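Local coordinates for protein MAU2 chromatid cohesion factor homolog (Saccharomyces cerevisiae, PDB 4XDN) that forms a complex with Scc2 that is required for the association of cohesin with chromosomes, and thereby supports sister chromatid cohesion, at residues Ile152-Cys157 with Ile188-His193; Trp175-Gln180 with Ser205-Lys210; Val182-Cys187 with Arg194-Ser199; Leu219-Tyr224 with Pro231-Ala236. All blocks are in the same frame, centred on the assembly; numbering follows the deposited sequence.

Contact 1 (Ile152-Cys157 with Ile188-His193)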
# COMPACT_ATOMS: atom_id res chain seq x y z
N ILE A 152 19.42 -4.67 16.50
CA ILE A 152 20.14 -3.94 17.53
C ILE A 152 19.26 -2.83 18.08
O ILE A 152 19.17 -2.64 19.29
CB ILE A 152 21.46 -3.36 16.98
CG1 ILE A 152 22.42 -4.49 16.60
CG2 ILE A 152 22.12 -2.44 18.01
CD1 ILE A 152 23.66 -4.03 15.85
N ALA A 153 18.61 -2.10 17.18
CA ALA A 153 17.76 -0.98 17.57
C ALA A 153 16.59 -1.46 18.42
O ALA A 153 16.29 -0.87 19.46
CB ALA A 153 17.25 -0.25 16.34
N LEU A 154 15.93 -2.53 17.99
CA LEU A 154 14.78 -3.07 18.70
C LEU A 154 15.18 -3.57 20.09
O LEU A 154 14.46 -3.36 21.07
CB LEU A 154 14.12 -4.20 17.91
CG LEU A 154 12.95 -4.90 18.61
CD1 LEU A 154 11.84 -3.91 18.95
CD2 LEU A 154 12.41 -6.02 17.74
N ARG A 155 16.33 -4.23 20.16
CA ARG A 155 16.85 -4.73 21.42
C ARG A 155 17.10 -3.58 22.39
O ARG A 155 16.65 -3.61 23.54
CB ARG A 155 18.13 -5.53 21.19
CG ARG A 155 18.75 -6.12 22.45
CD ARG A 155 19.97 -6.98 22.13
NE ARG A 155 19.65 -8.07 21.20
CZ ARG A 155 20.19 -8.24 20.00
NH1 ARG A 155 21.10 -7.42 19.51
NH2 ARG A 155 19.80 -9.28 19.26
N ASN A 156 17.82 -2.57 21.92
CA ASN A 156 18.16 -1.41 22.76
C ASN A 156 16.93 -0.57 23.08
O ASN A 156 16.84 0.02 24.16
CB ASN A 156 19.20 -0.54 22.06
CG ASN A 156 20.52 -1.25 21.87
OD1 ASN A 156 20.78 -2.28 22.49
ND2 ASN A 156 21.37 -0.69 21.01
N CYS A 157 15.99 -0.52 22.15
CA CYS A 157 14.77 0.26 22.34
C CYS A 157 13.93 -0.34 23.47
O CYS A 157 13.43 0.39 24.33
CB CYS A 157 13.97 0.32 21.05
SG CYS A 157 12.54 1.41 21.15
N ILE A 188 7.76 -3.80 12.77
CA ILE A 188 7.15 -3.82 11.44
C ILE A 188 8.22 -4.05 10.38
O ILE A 188 8.06 -4.90 9.50
CB ILE A 188 6.39 -2.51 11.14
CG1 ILE A 188 5.17 -2.40 12.04
CG2 ILE A 188 5.96 -2.47 9.67
CD1 ILE A 188 4.44 -1.06 11.95
N LYS A 189 9.31 -3.30 10.46
CA LYS A 189 10.41 -3.41 9.51
C LYS A 189 11.05 -4.80 9.55
O LYS A 189 11.54 -5.29 8.54
CB LYS A 189 11.46 -2.34 9.77
CG LYS A 189 11.02 -0.92 9.42
CD LYS A 189 10.70 -0.79 7.94
CE LYS A 189 10.53 0.66 7.53
NZ LYS A 189 10.29 0.79 6.07
N LEU A 190 11.05 -5.42 10.73
CA LEU A 190 11.60 -6.76 10.89
C LEU A 190 10.58 -7.84 10.55
O LEU A 190 10.89 -9.03 10.60
CB LEU A 190 12.11 -6.95 12.32
CG LEU A 190 13.44 -6.27 12.65
CD1 LEU A 190 13.69 -6.27 14.15
CD2 LEU A 190 14.59 -6.95 11.92
N LYS A 191 9.37 -7.41 10.21
CA LYS A 191 8.29 -8.32 9.82
C LYS A 191 7.99 -9.33 10.92
O LYS A 191 7.82 -10.52 10.65
CB LYS A 191 8.65 -9.03 8.51
CG LYS A 191 8.84 -8.09 7.34
CD LYS A 191 9.14 -8.83 6.05
CE LYS A 191 8.92 -7.95 4.84
NZ LYS A 191 7.50 -7.53 4.69
N GLN A 192 7.92 -8.84 12.15
CA GLN A 192 7.54 -9.66 13.30
C GLN A 192 6.08 -9.39 13.64
O GLN A 192 5.77 -8.76 14.65
CB GLN A 192 8.44 -9.37 14.49
CG GLN A 192 9.90 -9.70 14.23
CD GLN A 192 10.80 -9.31 15.39
OE1 GLN A 192 10.41 -8.53 16.25
NE2 GLN A 192 12.01 -9.85 15.41
N HIS A 193 5.20 -9.88 12.78
CA HIS A 193 3.80 -9.46 12.77
C HIS A 193 3.06 -9.77 14.08
O HIS A 193 2.21 -8.99 14.50
CB HIS A 193 3.08 -10.12 11.59
CG HIS A 193 3.72 -9.82 10.27
ND1 HIS A 193 4.05 -8.55 9.87
CD2 HIS A 193 4.10 -10.64 9.26
CE1 HIS A 193 4.60 -8.59 8.67
NE2 HIS A 193 4.64 -9.85 8.28
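A single methyl, CD2 of Leu154, does all the touching on its side of this small contact. It sits 3.8 Å from CD1 of Leu190 and 3.5 Å from OE1 of Gln192, so that one methyl touches both a leucine methyl and an amide oxygen. The two leucines meet methyl to methyl at a slant. The approach of the amide oxygen is van der Waals contact, since a methyl offers no polar hydrogen. With CG anti to the backbone N (chi1 176°), Leu154 extends away from its helix toward the turn; it also packs on Cys187 of helix 170-189, and this is its tighter side. Leu190 in turn rests on Lys147, Tyr150 and Lys151 of helix 147-165. Behind these side chains is the tight turn that ends helix 170-189 and starts helix 193-206, in a stack of antiparallel helices of the tetratricopeptide-like kind. The end of the first helix is a Schellman motif: Lys191 takes a positive phi (58°), its N bonds to Ile188 O at 2.9 Å, and Gln192 N probably bonds to Cys187 O. Gln192 then serves as N-cap residue of the next helix, and its extended side chain runs back toward helix 147-165. The rest of the contact is much looser. CA of Leu154 and CA of Leu190 are 9.2 Å apart, only 95 Å² is buried in all, and no hydrogen bond spans the segments. The exposed side chains of Arg155, Lys189 and Lys191 make no contact across, while a bound sulfate approaches the Gln192 side chain to about 3 Å between nearest atoms.

Contact 2 (Trp175-Gln180 with Ser205-Lys210)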
# COMPACT_ATOMS: atom_id res chain seq x y z
N TRP A 175 7.60 9.86 27.40
CA TRP A 175 8.72 9.52 26.54
C TRP A 175 8.79 8.01 26.30
O TRP A 175 9.13 7.56 25.21
CB TRP A 175 10.04 10.00 27.13
CG TRP A 175 10.41 11.42 26.79
CD1 TRP A 175 10.64 12.44 27.67
CD2 TRP A 175 10.61 11.96 25.48
NE1 TRP A 175 10.96 13.58 26.99
CE2 TRP A 175 10.95 13.32 25.64
CE3 TRP A 175 10.53 11.43 24.19
CZ2 TRP A 175 11.21 14.16 24.56
CZ3 TRP A 175 10.79 12.27 23.12
CH2 TRP A 175 11.13 13.61 23.31
N ALA A 176 8.48 7.23 27.34
CA ALA A 176 8.48 5.78 27.22
C ALA A 176 7.45 5.33 26.19
O ALA A 176 7.64 4.34 25.49
CB ALA A 176 8.20 5.14 28.57
N SER A 177 6.35 6.07 26.11
CA SER A 177 5.30 5.79 25.14
C SER A 177 5.78 6.05 23.71
O SER A 177 5.48 5.28 22.79
CB SER A 177 4.07 6.64 25.44
OG SER A 177 3.00 6.36 24.56
N VAL A 178 6.53 7.13 23.53
CA VAL A 178 7.11 7.46 22.23
C VAL A 178 8.03 6.34 21.77
O VAL A 178 8.00 5.95 20.60
CB VAL A 178 7.88 8.80 22.28
CG1 VAL A 178 8.68 9.05 21.00
CG2 VAL A 178 6.92 9.95 22.53
N PHE A 179 8.84 5.81 22.68
CA PHE A 179 9.81 4.80 22.29
C PHE A 179 9.20 3.40 22.21
O PHE A 179 9.75 2.52 21.55
CB PHE A 179 11.00 4.82 23.26
CG PHE A 179 11.94 5.96 22.99
CD1 PHE A 179 12.84 5.89 21.95
CD2 PHE A 179 11.89 7.11 23.77
CE1 PHE A 179 13.70 6.94 21.69
CE2 PHE A 179 12.75 8.16 23.51
CZ PHE A 179 13.65 8.08 22.47
N GLN A 180 8.05 3.21 22.85
CA GLN A 180 7.27 2.01 22.62
C GLN A 180 6.82 2.01 21.16
O GLN A 180 6.87 0.99 20.48
CB GLN A 180 6.06 1.93 23.55
CG GLN A 180 6.38 1.36 24.92
CD GLN A 180 5.13 1.19 25.77
OE1 GLN A 180 4.71 2.11 26.47
NE2 GLN A 180 4.53 0.00 25.72
N SER A 205 -3.08 0.45 24.94
CA SER A 205 -3.78 0.26 26.20
C SER A 205 -3.31 1.23 27.28
O SER A 205 -4.04 1.52 28.23
CB SER A 205 -3.62 -1.18 26.69
OG SER A 205 -2.28 -1.45 27.05
N GLN A 206 -2.08 1.73 27.14
CA GLN A 206 -1.48 2.60 28.15
C GLN A 206 -1.69 4.08 27.83
O GLN A 206 -1.43 4.94 28.67
CB GLN A 206 0.01 2.30 28.28
CG GLN A 206 0.31 0.92 28.84
CD GLN A 206 1.76 0.52 28.65
OE1 GLN A 206 2.05 -0.56 28.14
NE2 GLN A 206 2.68 1.38 29.07
N CYS A 207 -2.15 4.38 26.62
CA CYS A 207 -2.40 5.76 26.22
C CYS A 207 -3.69 6.31 26.82
O CYS A 207 -4.65 5.57 27.03
CB CYS A 207 -2.46 5.88 24.70
SG CYS A 207 -0.89 5.62 23.86
N ARG A 208 -3.69 7.61 27.08
CA ARG A 208 -4.88 8.31 27.53
C ARG A 208 -5.97 8.20 26.47
O ARG A 208 -5.72 8.45 25.29
CB ARG A 208 -4.57 9.78 27.83
CG ARG A 208 -5.76 10.62 28.26
CD ARG A 208 -5.32 12.00 28.74
NE ARG A 208 -4.50 12.70 27.74
CZ ARG A 208 -4.98 13.51 26.80
NH1 ARG A 208 -6.28 13.76 26.72
NH2 ARG A 208 -4.15 14.09 25.94
N GLU A 209 -7.16 7.81 26.88
CA GLU A 209 -8.26 7.60 25.95
C GLU A 209 -8.74 8.93 25.37
O GLU A 209 -8.72 9.96 26.05
CB GLU A 209 -9.41 6.86 26.63
CG GLU A 209 -10.63 6.65 25.76
CD GLU A 209 -10.30 5.97 24.43
OE1 GLU A 209 -10.98 6.26 23.43
OE2 GLU A 209 -9.37 5.14 24.40
N LYS A 210 -9.17 8.90 24.11
CA LYS A 210 -9.66 10.08 23.40
C LYS A 210 -8.61 11.19 23.35
O LYS A 210 -8.95 12.38 23.39
CB LYS A 210 -10.95 10.58 24.04
CG LYS A 210 -12.12 9.65 23.80
CD LYS A 210 -13.36 10.05 24.58
CE LYS A 210 -14.41 8.95 24.54
NZ LYS A 210 -14.59 8.39 23.17
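The carboxamides of Gln180 and Gln206 are the flat groups that meet here, their planes 35° apart and their C=O bonds running nearly antiparallel. Each amide therefore sets its oxygen beside the nitrogen of the other: OE1 of Gln180 is 3.4 Å from NE2 of Gln206, and NE2 of Gln180 is 3.5 Å from OE1 of Gln206. Like atoms are farther apart, the two OE1 atoms of Gln180 and Gln206 being 4.1 Å from each other. The pair spans the open end of an antiparallel helical hairpin, where helix 170-189 faces the last residues of helix 193-206 and the loop leaving it, within an all-helical array. The side chains cross at about a right angle, each extended beyond CG, and a chi3 of -87° turns OE1 of Gln180 toward NE2 of Gln206. Gln180 is the better sheltered of the two, its side chain also resting on Val161 and Leu203. Gln206 is exposed and touches a crystal neighbour, which may influence its pose. An alanine at Gln180 would take away both outer polar atoms and is likely to leave the Gln206 amide with no amide alongside and freer to turn. One turn earlier on the helix, Ser177 comes up against Cys207, the pair with the closest backbones at 7.8 Å from CA to CA. The serine hydroxyl is hydrogen-bonded to the indole NE1 of Trp213, on which the Cys207 side chain also packs, so the next helix, 212-228, closes this side. Beside that bond, Ser177 OG and Cys207 SG are 4.0 Å apart.

Contact 3 (Val182-Cys187 with Arg194-Ser199). With SO4 (sulfate ion), chain E.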
# COMPACT_ATOMS: atom_id res chain seq x y z
N VAL A 182 8.34 3.60 18.74
CA VAL A 182 9.54 3.37 17.94
C VAL A 182 9.79 1.87 17.82
O VAL A 182 10.08 1.37 16.74
CB VAL A 182 10.78 4.06 18.55
CG1 VAL A 182 12.06 3.61 17.85
CG2 VAL A 182 10.63 5.57 18.47
N GLY A 183 9.66 1.17 18.94
CA GLY A 183 9.82 -0.27 18.96
C GLY A 183 8.88 -0.97 18.00
O GLY A 183 9.29 -1.87 17.26
N VAL A 184 7.61 -0.56 18.01
CA VAL A 184 6.61 -1.11 17.10
C VAL A 184 7.07 -0.94 15.65
O VAL A 184 7.01 -1.88 14.86
CB VAL A 184 5.24 -0.43 17.29
CG1 VAL A 184 4.23 -0.89 16.23
CG2 VAL A 184 4.69 -0.72 18.68
N MET A 185 7.51 0.27 15.31
CA MET A 185 7.94 0.55 13.95
C MET A 185 9.13 -0.32 13.56
O MET A 185 9.28 -0.69 12.40
CB MET A 185 8.30 2.03 13.80
CG MET A 185 7.10 2.98 13.87
SD MET A 185 5.69 2.41 12.89
CE MET A 185 5.09 3.94 12.20
N LEU A 186 9.97 -0.65 14.54
CA LEU A 186 11.12 -1.52 14.29
C LEU A 186 10.66 -2.96 14.09
O LEU A 186 11.23 -3.70 13.29
CB LEU A 186 12.12 -1.44 15.45
CG LEU A 186 12.83 -0.10 15.64
CD1 LEU A 186 13.64 -0.10 16.93
CD2 LEU A 186 13.73 0.21 14.46
N CYS A 187 9.61 -3.36 14.80
CA CYS A 187 9.05 -4.69 14.63
C CYS A 187 8.44 -4.84 13.24
O CYS A 187 8.59 -5.88 12.60
CB CYS A 187 7.99 -4.99 15.70
SG CYS A 187 8.66 -5.37 17.33
N ARG A 194 3.39 -10.89 14.71
CA ARG A 194 2.77 -11.22 15.99
C ARG A 194 3.24 -10.25 17.07
O ARG A 194 2.44 -9.80 17.89
CB ARG A 194 3.09 -12.67 16.38
CG ARG A 194 2.20 -13.70 15.69
CD ARG A 194 2.98 -14.79 14.97
NE ARG A 194 3.33 -15.90 15.85
CZ ARG A 194 3.91 -17.02 15.44
NH1 ARG A 194 4.22 -17.19 14.15
NH2 ARG A 194 4.19 -17.99 16.30
N ARG A 195 4.53 -9.92 17.07
CA ARG A 195 5.06 -8.93 18.01
C ARG A 195 4.48 -7.54 17.76
O ARG A 195 4.24 -6.80 18.72
CB ARG A 195 6.59 -8.86 17.92
CG ARG A 195 7.33 -9.81 18.86
CD ARG A 195 7.89 -11.03 18.13
NE ARG A 195 9.21 -11.39 18.63
CZ ARG A 195 10.12 -12.07 17.93
NH1 ARG A 195 9.85 -12.48 16.70
NH2 ARG A 195 11.30 -12.36 18.48
N VAL A 196 4.27 -7.18 16.50
CA VAL A 196 3.73 -5.87 16.16
C VAL A 196 2.36 -5.70 16.81
O VAL A 196 2.11 -4.72 17.51
CB VAL A 196 3.60 -5.67 14.63
CG1 VAL A 196 2.81 -4.39 14.31
CG2 VAL A 196 4.98 -5.61 13.98
N LYS A 197 1.48 -6.67 16.59
CA LYS A 197 0.12 -6.64 17.12
C LYS A 197 0.13 -6.59 18.64
O LYS A 197 -0.64 -5.85 19.25
CB LYS A 197 -0.66 -7.85 16.62
CG LYS A 197 -0.80 -7.92 15.12
CD LYS A 197 -1.14 -9.32 14.65
CE LYS A 197 -1.23 -9.39 13.13
NZ LYS A 197 -1.35 -10.79 12.65
N THR A 198 1.00 -7.40 19.24
CA THR A 198 1.15 -7.43 20.69
C THR A 198 1.64 -6.08 21.21
O THR A 198 1.17 -5.59 22.23
CB THR A 198 2.13 -8.54 21.13
OG1 THR A 198 1.57 -9.82 20.83
CG2 THR A 198 2.44 -8.45 22.62
N SER A 199 2.60 -5.49 20.49
CA SER A 199 3.18 -4.22 20.92
C SER A 199 2.20 -3.07 20.73
O SER A 199 2.11 -2.20 21.58
CB SER A 199 4.47 -3.94 20.14
OG SER A 199 5.45 -4.93 20.41
S SO4 E . 6.53 -13.02 14.90
O1 SO4 E . 6.25 -11.78 15.61
O2 SO4 E . 7.92 -13.04 14.47
O3 SO4 E . 6.28 -14.15 15.79
O4 SO4 E . 5.66 -13.12 13.72
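Val196 makes apolar contact with Cys187, pushing its CG2 to 3.5 Å from the cysteine CB, and Val184 lays its CG2 at the same distance, 3.5 Å, from CB of Ser199. In both valines this is the branch anti to the carbonyl carbon; the other branches, CG1 of Val184 and CG1 of Val196, are also neighbours at 4.2 Å. The sulfur of Cys187 lies beside the stem of Arg195, its SG 4.1 Å from the arginine CB. These residues join consecutive helices of an antiparallel hairpin, 170-189 and 193-206, whose segments cross at -160° with 8.9 Å between axes; such hairpins, stacked side by side, build the tetratricopeptide-like superhelix of this family. Helix 147-165 packs on the first of them, Leu154 on Cys187 and Ala153 on Leu186. No hydrogen bond crosses between the segments. In the second helix the Ser199 hydroxyl gives its proton to Arg195 O at 2.8 Å, coming from 38° out of the carbonyl plane, while Ser199 N reaches that oxygen from the opposite face. The bond holds the hydroxyl back on its own helix, while CB, placed by the backbone, meets Val184. Anion binding lies at the start of this helix, where a sulfate, probably from the crystallisation liquor, is received. Arg195 N bonds to sulfate O1 at 2.9 Å, and the bent chain of Arg195 brings NH1 to 3.0 Å from sulfate O2, a bond of 132°. Arg194 N adds a weak bond to sulfate O4, and its guanidinium takes sulfate O3 over one face. Positive charge and the helix N-terminus would together attract such an anion.

Contact 4 (Leu219-Tyr224 with Pro231-Ala236)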
# COMPACT_ATOMS: atom_id res chain seq x y z
N LEU A 219 -4.30 4.89 14.19
CA LEU A 219 -4.26 5.06 12.74
C LEU A 219 -3.06 4.32 12.16
O LEU A 219 -3.17 3.68 11.11
CB LEU A 219 -4.21 6.54 12.36
CG LEU A 219 -5.49 7.34 12.60
CD1 LEU A 219 -5.22 8.83 12.54
CD2 LEU A 219 -6.56 6.95 11.60
N CYS A 220 -1.92 4.42 12.84
CA CYS A 220 -0.73 3.67 12.45
C CYS A 220 -1.05 2.18 12.46
O CYS A 220 -0.64 1.43 11.57
CB CYS A 220 0.44 3.96 13.39
SG CYS A 220 1.08 5.66 13.37
N TYR A 221 -1.79 1.76 13.48
CA TYR A 221 -2.16 0.36 13.66
C TYR A 221 -3.02 -0.12 12.49
O TYR A 221 -2.68 -1.10 11.83
CB TYR A 221 -2.91 0.18 14.98
CG TYR A 221 -3.19 -1.26 15.36
CD1 TYR A 221 -2.42 -2.31 14.88
CD2 TYR A 221 -4.24 -1.56 16.22
CE1 TYR A 221 -2.69 -3.62 15.24
CE2 TYR A 221 -4.51 -2.86 16.59
CZ TYR A 221 -3.74 -3.89 16.09
OH TYR A 221 -4.01 -5.18 16.46
N VAL A 222 -4.12 0.58 12.24
CA VAL A 222 -5.04 0.21 11.18
C VAL A 222 -4.33 0.17 9.83
O VAL A 222 -4.52 -0.77 9.06
CB VAL A 222 -6.25 1.17 11.12
CG1 VAL A 222 -7.11 0.91 9.89
CG2 VAL A 222 -7.09 1.04 12.38
N ASN A 223 -3.52 1.19 9.55
CA ASN A 223 -2.81 1.26 8.28
C ASN A 223 -1.86 0.08 8.12
O ASN A 223 -1.76 -0.51 7.05
CB ASN A 223 -2.03 2.57 8.16
CG ASN A 223 -1.95 3.07 6.72
OD1 ASN A 223 -1.91 4.28 6.48
ND2 ASN A 223 -1.95 2.15 5.76
N TYR A 224 -1.15 -0.27 9.20
CA TYR A 224 -0.27 -1.44 9.18
C TYR A 224 -1.05 -2.71 8.83
O TYR A 224 -0.61 -3.51 8.01
CB TYR A 224 0.43 -1.61 10.52
CG TYR A 224 0.87 -3.03 10.78
CD1 TYR A 224 2.03 -3.54 10.22
CD2 TYR A 224 0.12 -3.87 11.59
CE1 TYR A 224 2.43 -4.84 10.45
CE2 TYR A 224 0.51 -5.18 11.83
CZ TYR A 224 1.66 -5.66 11.26
OH TYR A 224 2.05 -6.95 11.50
N PRO A 231 -6.85 -9.10 9.32
CA PRO A 231 -8.13 -8.69 9.89
C PRO A 231 -7.96 -7.60 10.94
O PRO A 231 -7.05 -7.70 11.77
CB PRO A 231 -8.66 -9.98 10.53
CG PRO A 231 -8.02 -11.07 9.76
CD PRO A 231 -6.66 -10.56 9.38
N ILE A 232 -8.80 -6.58 10.89
CA ILE A 232 -8.73 -5.50 11.87
C ILE A 232 -9.61 -5.84 13.08
O ILE A 232 -10.81 -6.07 12.93
CB ILE A 232 -9.18 -4.16 11.27
CG1 ILE A 232 -8.43 -3.88 9.97
CG2 ILE A 232 -8.94 -3.03 12.28
CD1 ILE A 232 -8.91 -2.65 9.23
N PRO A 233 -9.01 -5.89 14.29
CA PRO A 233 -9.82 -6.14 15.49
C PRO A 233 -10.93 -5.11 15.67
O PRO A 233 -10.80 -3.97 15.22
CB PRO A 233 -8.79 -6.04 16.62
CG PRO A 233 -7.50 -6.38 16.00
CD PRO A 233 -7.57 -5.82 14.60
N GLU A 234 -12.00 -5.52 16.34
CA GLU A 234 -13.18 -4.67 16.50
C GLU A 234 -12.87 -3.38 17.25
O GLU A 234 -13.34 -2.31 16.88
CB GLU A 234 -14.29 -5.44 17.22
CG GLU A 234 -15.60 -4.69 17.34
CD GLU A 234 -16.17 -4.30 15.98
OE1 GLU A 234 -16.01 -5.09 15.02
OE2 GLU A 234 -16.76 -3.21 15.88
N ASP A 235 -12.06 -3.49 18.30
CA ASP A 235 -11.75 -2.33 19.13
C ASP A 235 -10.97 -1.28 18.35
O ASP A 235 -11.17 -0.08 18.53
CB ASP A 235 -10.97 -2.75 20.38
CG ASP A 235 -9.75 -3.58 20.06
OD1 ASP A 235 -9.82 -4.41 19.13
OD2 ASP A 235 -8.71 -3.39 20.73
N ALA A 236 -10.07 -1.73 17.48
CA ALA A 236 -9.32 -0.82 16.61
C ALA A 236 -10.26 -0.14 15.63
O ALA A 236 -10.09 1.04 15.29
CB ALA A 236 -8.23 -1.56 15.87
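Tyr221 reaches from helix 212-228 to the start of helix 234-241, and its ring is where the two sides meet. CG stands anti to the backbone N (chi1 -172°), which swings the ring out toward the loop joining these two consecutive helices of the all-helical, tetratricopeptide-like fold. Beyond CB, the contact falls on one side of the ring: CD2 and CE2 of Tyr221 are each 4.0 Å from the methyl CB of Ala236, which comes in obliquely. At the far end, OH of Tyr221 meets the Pro233 ring, the two side chains coming from opposite directions; it lies 3.7 Å from CG and 4.1 Å from CD of that proline, the N-cap residue of the helix. Phe200 stacks on the tyrosine ring and Leu204 adds to its packing, so helix 193-206 is drawn into the same cluster. An alanine at Tyr221 would probably open a gap beside Ala236, leaving Phe200 without its stacking ring and Pro233 without the hydroxyl it rests on. Next to the tyrosine, Val222 and Ile232 cross at about a right angle, with CG1 of Val222 4.0 Å from CD1 of Ile232, and the isoleucine continues onto Leu225 and Leu226. No hydrogen bond spans the two segments, and cohesion here is mainly apolar. Ala236 O receives a weak bond from Asn218 ND2 and is also approached by an aliphatic group, CG2 of Val222, at 4.2 Å.

In the fold
Contacts 1, 2 and 3 all draw on helix 170-189, and contact 3 nests inside the loop closed by contact 2, their centres 14 Å apart. Contacts 1 and 3 lie nearest, with centres 7 Å apart, and the sulfate sits by both, next to Gln192 and held by Arg194 and Arg195. Contact 4 follows along the chain, 13 Å from contact 3 between centres: CG1 of Val196 packs on CE2 of Tyr224 at 3.5 Å. Tyr224 also ties contact 4 to contact 1, its OH probably bonding to ND1 of His193 at 3.0 Å. Contacts 2 and 4 do not touch; their nearest atoms are about 8 Å apart.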